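Local coordinates for protein lipase (Photobacterium sp. M37, PDB 2ORY) that hydrolyses triacylglycerols as a cold-adapted lipase of the alpha/beta-hydrolase fold, at residues D325-L328 against T329-E333; P64-I67 against F68-A71; V95-D99 against W100-D104; V54-G57 against P58-Y61. All blocks are in the same frame, centred on the assembly; numbering follows the deposited sequence.

Interaction 1: D325-L328 against T329-E333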
# COMPACT_ATOMS: atom_id res chain seq x y z
N ASP A 325 5.30 -16.51 10.07
CA ASP A 325 5.89 -16.38 8.75
C ASP A 325 6.53 -15.03 8.41
O ASP A 325 7.44 -14.98 7.56
CB ASP A 325 4.84 -16.72 7.70
CG ASP A 325 4.42 -18.17 7.75
OD1 ASP A 325 5.27 -19.03 7.43
OD2 ASP A 325 3.25 -18.45 8.13
N ILE A 326 6.06 -13.96 9.05
CA ILE A 326 6.58 -12.60 8.82
C ILE A 326 7.20 -12.03 10.10
O ILE A 326 6.49 -11.68 11.04
CB ILE A 326 5.44 -11.70 8.33
CG1 ILE A 326 4.94 -12.23 6.98
CG2 ILE A 326 5.89 -10.25 8.27
CD1 ILE A 326 3.78 -11.45 6.38
N PRO A 327 8.54 -11.90 10.12
CA PRO A 327 9.35 -11.39 11.24
C PRO A 327 9.18 -9.92 11.54
O PRO A 327 10.06 -9.11 11.24
CB PRO A 327 10.77 -11.73 10.80
CG PRO A 327 10.70 -11.50 9.33
CD PRO A 327 9.38 -12.14 8.94
N LEU A 328 8.06 -9.59 12.16
CA LEU A 328 7.74 -8.21 12.48
C LEU A 328 8.83 -7.47 13.24
O LEU A 328 9.28 -6.42 12.80
CB LEU A 328 6.43 -8.17 13.27
CG LEU A 328 5.20 -8.64 12.49
CD1 LEU A 328 4.02 -8.71 13.45
CD2 LEU A 328 4.89 -7.69 11.32
N THR A 329 9.25 -8.03 14.36
CA THR A 329 10.28 -7.40 15.19
C THR A 329 11.56 -7.16 14.40
O THR A 329 12.27 -6.18 14.63
CB THR A 329 10.58 -8.27 16.43
OG1 THR A 329 10.89 -9.61 16.01
CG2 THR A 329 9.37 -8.32 17.35
N ASP A 330 11.87 -8.03 13.45
CA ASP A 330 13.07 -7.85 12.66
C ASP A 330 12.88 -6.75 11.63
O ASP A 330 13.83 -6.06 11.26
CB ASP A 330 13.43 -9.14 11.94
CG ASP A 330 14.71 -9.02 11.17
OD1 ASP A 330 15.75 -8.70 11.79
OD2 ASP A 330 14.69 -9.24 9.94
N ILE A 331 11.65 -6.58 11.15
CA ILE A 331 11.39 -5.55 10.16
C ILE A 331 11.20 -4.17 10.78
O ILE A 331 11.81 -3.20 10.35
CB ILE A 331 10.12 -5.88 9.35
CG1 ILE A 331 10.25 -7.26 8.72
CG2 ILE A 331 9.92 -4.83 8.26
CD1 ILE A 331 8.95 -7.75 8.09
N PHE A 332 10.35 -4.08 11.79
CA PHE A 332 10.06 -2.79 12.42
C PHE A 332 10.94 -2.45 13.60
O PHE A 332 11.03 -1.31 14.03
CB PHE A 332 8.59 -2.72 12.83
CG PHE A 332 7.63 -2.83 11.67
CD1 PHE A 332 7.24 -4.08 11.20
CD2 PHE A 332 7.16 -1.69 11.02
CE1 PHE A 332 6.40 -4.20 10.09
CE2 PHE A 332 6.31 -1.79 9.89
CZ PHE A 332 5.93 -3.05 9.43
N GLU A 333 11.63 -3.44 14.13
CA GLU A 333 12.48 -3.19 15.28
C GLU A 333 11.68 -2.47 16.36
O GLU A 333 10.60 -2.91 16.75
CB GLU A 333 13.69 -2.33 14.88
CG GLU A 333 14.55 -2.96 13.80
CD GLU A 333 15.69 -2.05 13.36
OE1 GLU A 333 15.42 -1.04 12.68
OE2 GLU A 333 16.85 -2.34 13.72

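Interaction 2: P64-I67 against F68-A71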
# COMPACT_ATOMS: atom_id res chain seq x y z
N PRO A 64 16.33 14.39 3.99
CA PRO A 64 16.54 14.64 5.42
C PRO A 64 15.49 15.58 6.02
O PRO A 64 14.89 16.38 5.31
CB PRO A 64 17.95 15.24 5.47
CG PRO A 64 18.10 15.88 4.15
CD PRO A 64 17.47 14.88 3.20
N PHE A 65 15.27 15.47 7.33
CA PHE A 65 14.34 16.33 8.07
C PHE A 65 12.86 16.22 7.73
O PHE A 65 12.08 17.13 8.06
CB PHE A 65 14.80 17.78 7.98
CG PHE A 65 16.20 18.00 8.50
CD1 PHE A 65 17.15 18.67 7.73
CD2 PHE A 65 16.57 17.53 9.76
CE1 PHE A 65 18.45 18.87 8.22
CE2 PHE A 65 17.87 17.73 10.25
CZ PHE A 65 18.80 18.40 9.47
N THR A 66 12.48 15.13 7.08
CA THR A 66 11.09 14.85 6.74
C THR A 66 10.95 13.36 6.39
O THR A 66 11.83 12.78 5.75
CB THR A 66 10.59 15.71 5.56
OG1 THR A 66 9.25 15.32 5.24
CG2 THR A 66 11.49 15.53 4.32
N ILE A 67 9.86 12.74 6.85
CA ILE A 67 9.63 11.33 6.58
C ILE A 67 8.20 11.05 6.12
O ILE A 67 7.94 10.01 5.52
CB ILE A 67 9.86 10.44 7.83
CG1 ILE A 67 8.72 10.67 8.82
CG2 ILE A 67 11.22 10.77 8.50
CD1 ILE A 67 8.67 9.65 9.93
N PHE A 68 7.29 11.97 6.41
CA PHE A 68 5.90 11.78 6.06
C PHE A 68 5.67 11.39 4.62
O PHE A 68 4.68 10.74 4.32
CB PHE A 68 5.08 13.03 6.37
CG PHE A 68 4.82 13.25 7.84
CD1 PHE A 68 4.03 14.32 8.27
CD2 PHE A 68 5.38 12.41 8.81
CE1 PHE A 68 3.80 14.55 9.63
CE2 PHE A 68 5.15 12.64 10.18
CZ PHE A 68 4.36 13.71 10.59
N ASN A 69 6.58 11.77 3.72
CA ASN A 69 6.40 11.44 2.30
C ASN A 69 7.37 10.41 1.79
O ASN A 69 7.55 10.28 0.59
CB ASN A 69 6.49 12.70 1.45
CG ASN A 69 5.50 13.75 1.88
OD1 ASN A 69 4.28 13.51 1.84
ND2 ASN A 69 6.00 14.90 2.32
N ASP A 70 8.02 9.69 2.70
CA ASP A 70 8.96 8.66 2.32
C ASP A 70 8.25 7.65 1.43
O ASP A 70 7.04 7.46 1.55
CB ASP A 70 9.51 7.93 3.56
CG ASP A 70 10.65 8.69 4.23
OD1 ASP A 70 11.29 9.53 3.58
OD2 ASP A 70 10.91 8.42 5.42
N ALA A 71 8.99 7.00 0.55
CA ALA A 71 8.38 6.00 -0.32
C ALA A 71 9.45 5.07 -0.87
O ALA A 71 10.63 5.44 -0.92
CB ALA A 71 7.66 6.67 -1.46
O HOH W 1 9.30 13.08 3.38

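Interaction 3: V95-D99 against W100-D104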
# COMPACT_ATOMS: atom_id res chain seq x y z
N VAL A 95 3.06 3.04 11.48
CA VAL A 95 2.53 3.04 12.85
C VAL A 95 1.97 4.36 13.34
O VAL A 95 1.03 4.38 14.12
CB VAL A 95 3.57 2.55 13.89
CG1 VAL A 95 4.17 1.21 13.45
CG2 VAL A 95 4.68 3.60 14.06
N SER A 96 2.54 5.45 12.85
CA SER A 96 2.13 6.79 13.25
C SER A 96 0.94 7.30 12.46
O SER A 96 0.97 8.41 11.93
CB SER A 96 3.31 7.74 13.08
OG SER A 96 4.39 7.31 13.88
N ILE A 97 -0.12 6.51 12.42
CA ILE A 97 -1.31 6.86 11.66
C ILE A 97 -1.84 8.30 11.82
O ILE A 97 -2.15 8.96 10.83
CB ILE A 97 -2.48 5.84 11.96
CG1 ILE A 97 -2.06 4.43 11.55
CG2 ILE A 97 -3.75 6.22 11.19
CD1 ILE A 97 -2.93 3.34 12.13
N SER A 98 -1.93 8.79 13.06
CA SER A 98 -2.48 10.13 13.28
C SER A 98 -1.66 11.21 12.58
O SER A 98 -2.20 12.22 12.14
CB SER A 98 -2.56 10.42 14.80
OG SER A 98 -3.25 11.62 15.05
N ASP A 99 -0.35 10.99 12.47
CA ASP A 99 0.52 11.96 11.83
C ASP A 99 0.48 11.93 10.30
O ASP A 99 0.22 12.96 9.69
CB ASP A 99 1.97 11.80 12.30
CG ASP A 99 2.14 12.14 13.79
OD1 ASP A 99 1.13 12.46 14.45
OD2 ASP A 99 3.27 12.08 14.31
N TRP A 100 0.74 10.77 9.68
CA TRP A 100 0.73 10.72 8.22
C TRP A 100 -0.65 10.61 7.57
O TRP A 100 -0.80 10.96 6.40
CB TRP A 100 1.64 9.59 7.70
CG TRP A 100 1.19 8.20 8.04
CD1 TRP A 100 1.59 7.45 9.10
CD2 TRP A 100 0.20 7.42 7.33
NE1 TRP A 100 0.92 6.25 9.11
CE2 TRP A 100 0.06 6.20 8.05
CE3 TRP A 100 -0.57 7.62 6.18
CZ2 TRP A 100 -0.83 5.19 7.64
CZ3 TRP A 100 -1.45 6.61 5.78
CH2 TRP A 100 -1.57 5.41 6.51
N LEU A 101 -1.65 10.15 8.31
CA LEU A 101 -3.00 10.03 7.76
C LEU A 101 -3.93 11.18 8.19
O LEU A 101 -4.40 11.95 7.35
CB LEU A 101 -3.61 8.67 8.16
CG LEU A 101 -5.05 8.46 7.67
CD1 LEU A 101 -5.05 8.31 6.16
CD2 LEU A 101 -5.66 7.22 8.33
N PHE A 102 -4.20 11.32 9.48
CA PHE A 102 -5.08 12.40 9.95
C PHE A 102 -4.61 13.82 9.57
O PHE A 102 -5.43 14.69 9.32
CB PHE A 102 -5.25 12.36 11.47
CG PHE A 102 -6.03 11.18 11.98
CD1 PHE A 102 -6.39 10.14 11.14
CD2 PHE A 102 -6.40 11.12 13.32
CE1 PHE A 102 -7.11 9.06 11.62
CE2 PHE A 102 -7.13 10.05 13.81
CZ PHE A 102 -7.48 9.01 12.96
N ASN A 103 -3.31 14.07 9.56
CA ASN A 103 -2.83 15.41 9.23
C ASN A 103 -2.51 15.64 7.75
O ASN A 103 -1.77 16.56 7.41
CB ASN A 103 -1.59 15.73 10.08
CG ASN A 103 -1.93 16.02 11.51
OD1 ASN A 103 -2.14 17.18 11.89
ND2 ASN A 103 -2.01 14.97 12.32
N ASP A 104 -3.09 14.83 6.87
CA ASP A 104 -2.86 14.98 5.43
C ASP A 104 -3.64 16.16 4.81
O ASP A 104 -4.83 16.05 4.54
CB ASP A 104 -3.24 13.68 4.73
CG ASP A 104 -2.81 13.64 3.29
OD1 ASP A 104 -2.96 12.57 2.67
OD2 ASP A 104 -2.33 14.68 2.77
O HOH W 2 -1.45 13.62 15.03

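Interaction 4: V54-G57 against P58-Y61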
# COMPACT_ATOMS: atom_id res chain seq x y z
N VAL A 54 15.37 -9.90 -7.03
CA VAL A 54 15.01 -8.48 -7.06
C VAL A 54 15.63 -8.00 -8.37
O VAL A 54 16.83 -8.04 -8.52
CB VAL A 54 15.63 -7.72 -5.87
CG1 VAL A 54 15.30 -6.22 -5.97
CG2 VAL A 54 15.11 -8.30 -4.56
N VAL A 55 14.79 -7.59 -9.31
CA VAL A 55 15.26 -7.14 -10.62
C VAL A 55 15.12 -5.63 -10.87
O VAL A 55 15.57 -5.12 -11.89
CB VAL A 55 14.54 -7.92 -11.74
CG1 VAL A 55 14.97 -9.40 -11.69
CG2 VAL A 55 13.03 -7.83 -11.56
N TRP A 56 14.49 -4.91 -9.95
CA TRP A 56 14.39 -3.46 -10.10
C TRP A 56 14.21 -2.86 -8.72
O TRP A 56 13.30 -3.23 -7.99
CB TRP A 56 13.22 -3.04 -10.97
CG TRP A 56 13.23 -1.56 -11.22
CD1 TRP A 56 13.80 -0.92 -12.28
CD2 TRP A 56 12.60 -0.54 -10.43
NE1 TRP A 56 13.56 0.43 -12.21
CE2 TRP A 56 12.83 0.69 -11.09
CE3 TRP A 56 11.87 -0.54 -9.23
CZ2 TRP A 56 12.35 1.91 -10.59
CZ3 TRP A 56 11.39 0.68 -8.73
CH2 TRP A 56 11.63 1.89 -9.41
N GLY A 57 15.08 -1.91 -8.38
CA GLY A 57 15.01 -1.29 -7.08
C GLY A 57 15.78 -2.14 -6.08
O GLY A 57 16.51 -3.06 -6.47
N PRO A 58 15.65 -1.85 -4.77
CA PRO A 58 14.78 -0.76 -4.30
C PRO A 58 15.13 0.68 -4.70
O PRO A 58 16.29 1.11 -4.60
CB PRO A 58 14.77 -0.96 -2.78
CG PRO A 58 16.11 -1.58 -2.50
CD PRO A 58 16.30 -2.55 -3.65
N ALA A 59 14.12 1.41 -5.18
CA ALA A 59 14.26 2.82 -5.53
C ALA A 59 13.60 3.52 -4.34
O ALA A 59 12.42 3.31 -4.03
CB ALA A 59 13.50 3.13 -6.80
N VAL A 60 14.37 4.37 -3.66
CA VAL A 60 13.88 5.04 -2.47
C VAL A 60 13.73 6.54 -2.63
O VAL A 60 14.55 7.19 -3.27
CB VAL A 60 14.83 4.78 -1.26
CG1 VAL A 60 14.26 5.40 0.01
CG2 VAL A 60 15.05 3.28 -1.08
N TYR A 61 12.65 7.08 -2.07
CA TYR A 61 12.42 8.51 -2.07
C TYR A 61 12.49 8.91 -0.59
O TYR A 61 11.64 8.50 0.19
CB TYR A 61 11.04 8.88 -2.61
CG TYR A 61 10.82 10.38 -2.65
CD1 TYR A 61 11.34 11.15 -3.68
CD2 TYR A 61 10.16 11.03 -1.60
CE1 TYR A 61 11.21 12.54 -3.68
CE2 TYR A 61 10.02 12.43 -1.59
CZ TYR A 61 10.55 13.18 -2.63
OH TYR A 61 10.41 14.56 -2.64

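Interaction 1: D325-L328 against T329-E333
Ile-331 sets its CG1 branch against the carbonyl oxygen of Pro-327, CG1 standing 3.1 Å from Pro-327 O. Beyond it the methyl CD1 dips into the shallow hollow between that oxygen and Ile-326, where Ile-331 CD1 meets Ile-326 CG2 at 4.0 Å, the two side chains crossing at a slant. The torsion explains the fit: CG1 of Ile-331 is anti to its own carbonyl carbon (chi1 -55°), which turns the branch back toward the start of the helix. Next to it the proline ring forms a low bump, against which CB of Asp-330 rests at 3.9 Å from Pro-327 CB; the carboxylate of Asp-330 runs on to Tyr-18, whose OH bonds to OD2. On another side of the turn Leu-328 and Phe-332 lie alongside each other and point the same way, the leucine methyl CD2 touching ring atom CE1 at 4.0 Å. The phenyl ring presents its edge to Leu-328 O. Leu-328, Phe-332 and Ile-326 all press on Tyr-14 of helix 5-15, while Pro-327 and Ile-331 touch Trp-44. The backbone sets this register. Phe-332 N gives a nearly straight bond to Leu-328 O (2.8 Å, 173°), and Ile-331 N binds Pro-327 O at 3.0 Å, with a weak second bond to that oxygen from Asp-330 N. Pro-327, the centre of an inverse gamma turn, holds the N-cap position, and Glu-333 leaves helical geometry with a positive phi. This is a single short helix, 328-332, begun at a proline and packed on the N-terminal helix of the lipase.

Interaction 2: P64-I67 against F68-A71
Thr-66 reaches the second segment through a water: its hydroxyl OG1 is 2.9 Å from the water, which accepts the N-H of Asn-69, with Asn-69 N at 3.0 Å. OG1 lies anti to the threonine's backbone N (chi1 176°), and this directs the hydroxyl to the side where the chain bends. Ile-67 follows and opens a type I beta turn that closes at Asp-70, a corner in strand 66-78 that separates the short, weakly bonded start at 66-67 from the part running into the central sheet. Asp-70 N approaches Ile-67 O at 2.8 Å and nearly straight, the bond expected of such a turn, although the position of that oxygen is less certain. The isoleucine side chain touches both Phe-68 and Asp-70. Its CG1 branch comes obliquely to the phenyl ring of Phe-68, 3.8 Å from CD2, while CB sits 3.3 Å from OD2 of Asp-70, whose carboxylate turns back toward the isoleucine and crosses its side chain at a slant. Beyond the corner, Phe-68 O takes hydrogen bonds from Thr-92 OG1 and Lys-175 NZ.

Interaction 3: V95-D99 against W100-D104
Phe-102 N reaches back five residues to Ile-97 O in a weak, long bond of 3.4 Å, and the helix widens into a pi-type turn at 100-102. Leu-101 N claims the same oxygen more closely, at 2.8 Å. Ser-98 O takes the side-chain amide, Asn-103 ND2 donating at 2.8 Å with the oxygen nearly in the amide plane, and a weak bond from Asn-103 N. A water ties this end together, donating to Ser-98 OG and Asp-99 OD1 and weakly accepting from ND2; OG also bonds to Gln-267. Trp-100 places CG between its backbone N and carbonyl carbon (chi1 66°), a torsion that swings the indole back beside the first turn, with CD1 3.1 Å from Ser-96 O and the carbonyl of Ile-97 over one face. Ile-97 runs alongside the indole, CG1 meeting CZ2 at 4.2 Å, while its other branch, CG2, packs on Leu-101 CD2 at 3.6 Å. Ser-96 O accepts from both Asp-99 N and Trp-100 N. The indole also rests on Ser-174 and His-312, the probable nucleophile and histidine of a Ser-His-Asp triad. A short helix just after strand 84-90, carrying a tryptophan that touches the probable nucleophile, is consistent with the lid helix of class 3 lipases.

Interaction 4: V54-G57 against P58-Y61
A classic beta bulge in strand 52-63, where Val-55 and Trp-56 both face Val-75 of the neighbouring strand, lies where Trp-56 meets Ala-59. The chain turns a corner at Trp-56, and the indole folds forward along the strand until its far carbon CH2 presses on Ala-59 CB at 3.4 Å, a tight approach that is oblique to the ring. Two features accompany it. CG of Trp-56 stands anti to the backbone N (chi1 -174°), and the peptide between Gly-57 and Pro-58 is cis, drawing their CA atoms to 2.8 Å. Gly-57 has a positive phi (phi 86°, psi -169°), and its CA lies close to both Pro-58 CA and Ala-59 N. The other flank is looser: Val-54 CG1 comes only to 4.5 Å from Pro-58 CD, and this proline packs on Ile-33 and Leu-34 of helix 30-43. Trp-56 is anchored at its polar edge, NE1 bonding to Lys-150 O, while its ring meets that of Phe-155. After the cis-proline the strand pairs again with 66-78, Ala-59 bonding with Met-73: a bulged and kinked outermost strand of the mixed central sheet of an alpha/beta hydrolase.

Overall arrangement
Interactions 4 and 2 lie on neighbouring strands of one hairpin, their centres 17 Å apart, and are joined where Ala-71 O meets Tyr-61 N at 2.8 Å, probably in a hydrogen bond. Interaction 2 also reaches the probable lid helix: Phe-68 CZ touches Asp-99 CB of interaction 3 at 3.5 Å. Interaction 3 touches the likely catalytic centre, at Ser-174 and His-312, while 64-71 approaches it through Lys-175, the residue after that serine. Interaction 1 comes later in the chain, after the helix that carries His-312; its nearest atoms are about 5 Å from interaction 3, without touching, and about 13 Å from interaction 4.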